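Local coordinates for galactose-binding-like protein (PDB 7M1B) that is a SusE-like protein of Bacteroides thetaiotaomicron with a galactose-binding-like domain that probably binds glycans and may take part in their breakdown, at residues Thr212-Leu215 / Ala216-Lys220; Ile334-Ser338 / Lys339-Phe343. All coordinates share one frame; numbering follows the deposited sequence.

Contact 1: residues Thr212-Leu215 / Ala216-Lys220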
loop_
_atom_site.group_PDB
_atom_site.type_symbol
_atom_site.label_atom_id
_atom_site.label_comp_id
_atom_site.label_asym_id
_atom_site.label_seq_id
_atom_site.Cartn_x
_atom_site.Cartn_y
_atom_site.Cartn_z
ATOM N N THR A 212 -5.438 11.302 -13.697
ATOM C CA THR A 212 -4.200 10.937 -14.351
ATOM C C THR A 212 -3.139 12.001 -14.049
ATOM O O THR A 212 -3.441 13.208 -13.967
ATOM C CB THR A 212 -4.407 10.846 -15.860
ATOM O OG1 THR A 212 -5.509 9.954 -16.092
ATOM C CG2 THR A 212 -3.167 10.302 -16.568
ATOM N N PHE A 213 -1.898 11.520 -13.774
ATOM C CA PHE A 213 -0.793 12.458 -13.565
ATOM C C PHE A 213 0.401 11.958 -14.379
ATOM O O PHE A 213 1.374 11.374 -13.837
ATOM C CB PHE A 213 -0.475 12.609 -12.065
ATOM C CG PHE A 213 0.168 13.926 -11.715
ATOM C CD1 PHE A 213 -0.602 15.069 -11.483
ATOM C CD2 PHE A 213 1.556 14.075 -11.733
ATOM C CE1 PHE A 213 0.008 16.286 -11.202
ATOM C CE2 PHE A 213 2.138 15.318 -11.523
ATOM C CZ PHE A 213 1.376 16.416 -11.205
ATOM N N TYR A 214 0.331 12.196 -15.680
ATOM C CA TYR A 214 1.215 11.538 -16.667
ATOM C C TYR A 214 2.614 12.188 -16.638
ATOM O O TYR A 214 2.760 13.390 -16.780
ATOM C CB TYR A 214 0.611 11.658 -18.061
ATOM C CG TYR A 214 1.462 11.046 -19.154
ATOM C CD1 TYR A 214 1.771 9.686 -19.177
ATOM C CD2 TYR A 214 1.829 11.851 -20.216
ATOM C CE1 TYR A 214 2.514 9.162 -20.237
ATOM C CE2 TYR A 214 2.493 11.321 -21.306
ATOM C CZ TYR A 214 2.922 10.001 -21.261
ATOM O OH TYR A 214 3.598 9.485 -22.358
ATOM N N LEU A 215 3.635 11.375 -16.289
ATOM C CA LEU A 215 5.032 11.760 -16.299
ATOM C C LEU A 215 5.744 11.152 -17.528
ATOM O O LEU A 215 5.268 10.185 -18.109
ATOM C CB LEU A 215 5.671 11.341 -14.976
ATOM C CG LEU A 215 4.907 11.885 -13.748
ATOM C CD1 LEU A 215 5.633 11.407 -12.511
ATOM C CD2 LEU A 215 4.879 13.420 -13.781
ATOM N N ALA A 216 6.908 11.749 -17.887
ATOM C CA ALA A 216 7.433 11.474 -19.228
ATOM C C ALA A 216 7.841 10.017 -19.516
ATOM O O ALA A 216 7.921 9.612 -20.695
ATOM C CB ALA A 216 8.544 12.456 -19.555
ATOM N N ASN A 217 8.238 9.282 -18.482
ATOM C CA ASN A 217 8.625 7.900 -18.671
ATOM C C ASN A 217 7.553 6.905 -18.174
ATOM O O ASN A 217 7.842 5.679 -18.069
ATOM C CB ASN A 217 9.920 7.651 -17.902
ATOM C CG ASN A 217 9.813 7.868 -16.404
ATOM O OD1 ASN A 217 8.735 8.002 -15.845
ATOM N ND2 ASN A 217 10.922 7.777 -15.681
ATOM N N ASP A 218 6.283 7.354 -18.178
ATOM C CA ASP A 218 5.214 6.452 -17.769
ATOM C C ASP A 218 4.624 5.776 -19.014
ATOM O O ASP A 218 4.773 6.249 -20.161
ATOM C CB ASP A 218 4.023 7.268 -17.251
ATOM C CG ASP A 218 4.205 7.878 -15.885
ATOM O OD1 ASP A 218 5.252 7.623 -15.212
ATOM O OD2 ASP A 218 3.349 8.610 -15.453
ATOM N N ILE A 219 4.058 4.563 -18.837
ATOM C CA ILE A 219 3.228 3.988 -19.908
ATOM C C ILE A 219 1.956 4.808 -20.011
ATOM O O ILE A 219 1.402 5.245 -18.987
ATOM C CB ILE A 219 2.902 2.476 -19.731
ATOM C CG1 ILE A 219 2.196 2.171 -18.400
ATOM C CG2 ILE A 219 4.197 1.640 -19.856
ATOM C CD1 ILE A 219 1.687 0.737 -18.260
ATOM N N LYS A 220 1.426 4.828 -21.223
ATOM C CA LYS A 220 0.163 5.472 -21.543
ATOM C C LYS A 220 -0.977 4.479 -21.250
ATOM O O LYS A 220 -0.854 3.266 -21.554
ATOM C CB LYS A 220 0.142 5.903 -23.006
ATOM C CG LYS A 220 1.021 7.091 -23.386
ATOM C CD LYS A 220 0.877 7.480 -24.865
ATOM C CE LYS A 220 1.821 8.568 -25.303
ATOM N NZ LYS A 220 1.868 8.723 -26.787
HETATM O O HOH W 1 5.768 7.928 -21.828
#
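The CD1–CE1 side of the Tyr214 ring overlaps Asp218, with CD1 3.8 Å from Asp218 CB and Asp218 O near the ring plane at its edge. Ring and carboxylate run antiparallel alongside one another, their planes 68° apart. With CG anti to the backbone N (chi1 178°), the tyrosine runs alongside Asp218, at the end of the type I turn Leu215–Asp218, and its hydroxyl donates to water 1 at 2.7 Å from Tyr214 OH. That water passes its own protons to Ala216 O and, at 2.6 Å, to Asp218 O, so one molecule joins ring and turn. The extended Lys220 chain passes the phenol obliquely, CE lying 3.6 Å from Tyr214 OH. Inside the turn, Asp218 N closes the loop on Leu215 O at 3.0 Å, while Asp218 OD2 takes Leu215 N at 2.9 Å in a nearly straight bond (169°) from above the carboxylate plane. OD2 also bonds Thr259 OG1 on strand 256-274, tying this loop after strand 211-212 to the sheet, and OD1 forms a salt bridge with Arg356. Replacing Asp218 by an alanine removes the carboxylate, which is likely to leave Leu215 N without this acceptor and Arg356 without its charge mate, while the turn's backbone bond could remain. The buried negative charge is thus shared among a backbone N-H, a hydroxyl and a guanidinium group, which is likely to stabilise its ionised form.

Contact 2: residues Ile334-Ser338 / Lys339-Phe343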
loop_
_atom_site.group_PDB
_atom_site.type_symbol
_atom_site.label_atom_id
_atom_site.label_comp_id
_atom_site.label_asym_id
_atom_site.label_seq_id
_atom_site.Cartn_x
_atom_site.Cartn_y
_atom_site.Cartn_z
ATOM N N ILE A 334 -13.011 -16.785 -11.017
ATOM C CA ILE A 334 -13.867 -15.714 -11.556
ATOM C C ILE A 334 -14.660 -14.999 -10.455
ATOM O O ILE A 334 -14.686 -13.765 -10.386
ATOM C CB ILE A 334 -14.771 -16.335 -12.625
ATOM C CG1 ILE A 334 -13.943 -16.687 -13.874
ATOM C CG2 ILE A 334 -15.903 -15.343 -12.933
ATOM C CD1 ILE A 334 -14.652 -17.640 -14.813
ATOM N N THR A 335 -15.220 -15.755 -9.523
ATOM C CA THR A 335 -15.851 -15.152 -8.371
ATOM C C THR A 335 -14.844 -14.298 -7.593
ATOM O O THR A 335 -15.168 -13.167 -7.183
ATOM C CB THR A 335 -16.492 -16.261 -7.512
ATOM O OG1 THR A 335 -17.425 -16.958 -8.342
ATOM C CG2 THR A 335 -17.212 -15.741 -6.281
ATOM N N TYR A 336 -13.694 -14.881 -7.237
ATOM C CA TYR A 336 -12.668 -14.178 -6.478
ATOM C C TYR A 336 -12.286 -12.847 -7.139
ATOM O O TYR A 336 -12.220 -11.799 -6.477
ATOM C CB TYR A 336 -11.460 -15.091 -6.243
ATOM C CG TYR A 336 -10.262 -14.507 -5.530
ATOM C CD1 TYR A 336 -10.182 -14.436 -4.148
ATOM C CD2 TYR A 336 -9.218 -13.945 -6.267
ATOM C CE1 TYR A 336 -9.048 -13.914 -3.519
ATOM C CE2 TYR A 336 -8.066 -13.452 -5.672
ATOM C CZ TYR A 336 -8.016 -13.363 -4.288
ATOM O OH TYR A 336 -6.868 -12.843 -3.742
ATOM N N ALA A 337 -11.937 -12.893 -8.426
ATOM C CA ALA A 337 -11.495 -11.643 -9.022
ATOM C C ALA A 337 -12.632 -10.631 -9.099
ATOM O O ALA A 337 -12.360 -9.432 -8.951
ATOM C CB ALA A 337 -10.996 -11.958 -10.439
ATOM N N SER A 338 -13.858 -11.098 -9.366
ATOM C CA SER A 338 -14.936 -10.135 -9.547
ATOM C C SER A 338 -15.251 -9.379 -8.231
ATOM O O SER A 338 -15.883 -8.310 -8.286
ATOM C CB SER A 338 -16.179 -10.848 -10.106
ATOM O OG SER A 338 -16.810 -11.650 -9.037
ATOM N N LYS A 339 -14.920 -9.970 -7.065
ATOM C CA LYS A 339 -15.188 -9.359 -5.767
ATOM C C LYS A 339 -14.134 -8.317 -5.353
ATOM O O LYS A 339 -14.323 -7.524 -4.407
ATOM C CB LYS A 339 -15.354 -10.473 -4.727
ATOM C CG LYS A 339 -14.039 -10.901 -4.061
ATOM C CD LYS A 339 -14.231 -11.493 -2.648
ATOM C CE LYS A 339 -14.209 -13.009 -2.616
ATOM N NZ LYS A 339 -14.717 -13.568 -1.333
ATOM N N GLY A 340 -13.049 -8.180 -6.136
ATOM C CA GLY A 340 -12.018 -7.191 -5.816
ATOM C C GLY A 340 -10.914 -7.850 -4.974
ATOM O O GLY A 340 -11.155 -8.528 -3.971
ATOM N N GLU A 341 -9.682 -7.584 -5.365
ATOM C CA GLU A 341 -8.462 -8.140 -4.703
ATOM C C GLU A 341 -7.918 -7.122 -3.715
ATOM O O GLU A 341 -7.671 -5.942 -4.042
ATOM C CB GLU A 341 -7.519 -8.532 -5.822
ATOM C CG GLU A 341 -8.058 -9.671 -6.669
ATOM C CD GLU A 341 -7.140 -9.903 -7.855
ATOM O OE1 GLU A 341 -7.436 -9.456 -8.914
ATOM O OE2 GLU A 341 -6.017 -10.482 -7.591
ATOM N N GLU A 342 -7.694 -7.592 -2.477
ATOM C CA GLU A 342 -7.387 -6.669 -1.399
ATOM C C GLU A 342 -5.896 -6.682 -1.065
ATOM O O GLU A 342 -5.287 -7.763 -0.985
ATOM C CB GLU A 342 -8.144 -7.175 -0.130
ATOM C CG GLU A 342 -9.622 -7.386 -0.379
ATOM C CD GLU A 342 -10.459 -6.144 -0.521
ATOM O OE1 GLU A 342 -11.699 -6.315 -0.634
ATOM O OE2 GLU A 342 -9.894 -5.012 -0.526
ATOM N N PHE A 343 -5.325 -5.481 -0.866
ATOM C CA PHE A 343 -3.918 -5.367 -0.512
ATOM C C PHE A 343 -3.730 -4.356 0.618
ATOM O O PHE A 343 -4.276 -3.264 0.555
ATOM C CB PHE A 343 -3.090 -4.872 -1.735
ATOM C CG PHE A 343 -3.220 -5.826 -2.899
ATOM C CD1 PHE A 343 -2.435 -6.971 -2.927
ATOM C CD2 PHE A 343 -4.238 -5.726 -3.836
ATOM C CE1 PHE A 343 -2.572 -7.899 -3.956
ATOM C CE2 PHE A 343 -4.370 -6.641 -4.867
ATOM C CZ PHE A 343 -3.579 -7.761 -4.902
HETATM O O HOH W 2 -5.236 -11.480 -5.161
HETATM O O HOH W 3 -8.274 -10.459 -1.953
HETATM O O HOH W 4 -9.834 -8.629 -9.986
#
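The Tyr336 ring and the Glu341 carboxylate, planes 54° apart, meet where helix 331-338 gives way to strand 341-344 in the galactose-binding-like domain. Glu341 CG approaches the ring obliquely, 3.9 Å from Tyr336 CE2. Water 2 sits in the ring plane at its edge, 2.6 Å from Tyr336 OH, and donates to Glu341 OE2. A longer link through water 3 joins the same hydroxyl to Glu342 N, while Tyr284 and Pro321 touch the tyrosine from neighbouring loops. With CG anti to the backbone N (chi1 177°), the ring end comes back toward Glu341, although the tyrosine's CB points away. The buried Glu341 carboxylate is held at both oxygens: OE2 also accepts from Ser318, and OE1 from Gln275 and from water 4. Water 4 donates as well to Ala337 O, at 2.8 Å, tying the glutamate to the last helical turn.

In that turn Thr335 O accepts two donors from one face of its carbonyl plane, Ser338 OG at 2.9 Å and Lys339 N at 3.2 Å. The Ser338 hydroxyl, three residues on, thus shares this carbonyl with a backbone N-H, a bond that serine side chains often make within helices. A further bond from Lys339 N to Tyr336 O is weak. Beyond it the chain leaves the helix at Gly340, whose positive phi (93°) would press a beta carbon against the carbonyl O of Lys339, so the absence of a side chain permits the bend into the strand. Gly340 N still points back into the helix, meeting Ala337 O at 3.2 Å from above the carbonyl plane.

How the contacts relate
Following the modelled chain from its N terminus, helix 109-115 and two small antiparallel sheets (strands between 118 and 197) come before both contacts. Contact 1 closes a tight turn just after strand 211-212, in the loop leading to strand 244-245. Contact 2 comes much later, closing the bend from helix 331-338 into strand 341-344. The two are in series, neither nesting nor crossing, with centres 27 Å apart and nearest atoms about 16 Å apart. What connects them is the long strand 256-274: Phe213 and Ile219 make backbone bonds to Thr259 and Trp257 near its start, whereas Glu341 and Phe343 bond to Ser273 and Phe271 near its end. Contact 1 thus ties a loop, and contact 2 a helix, to the same sheet.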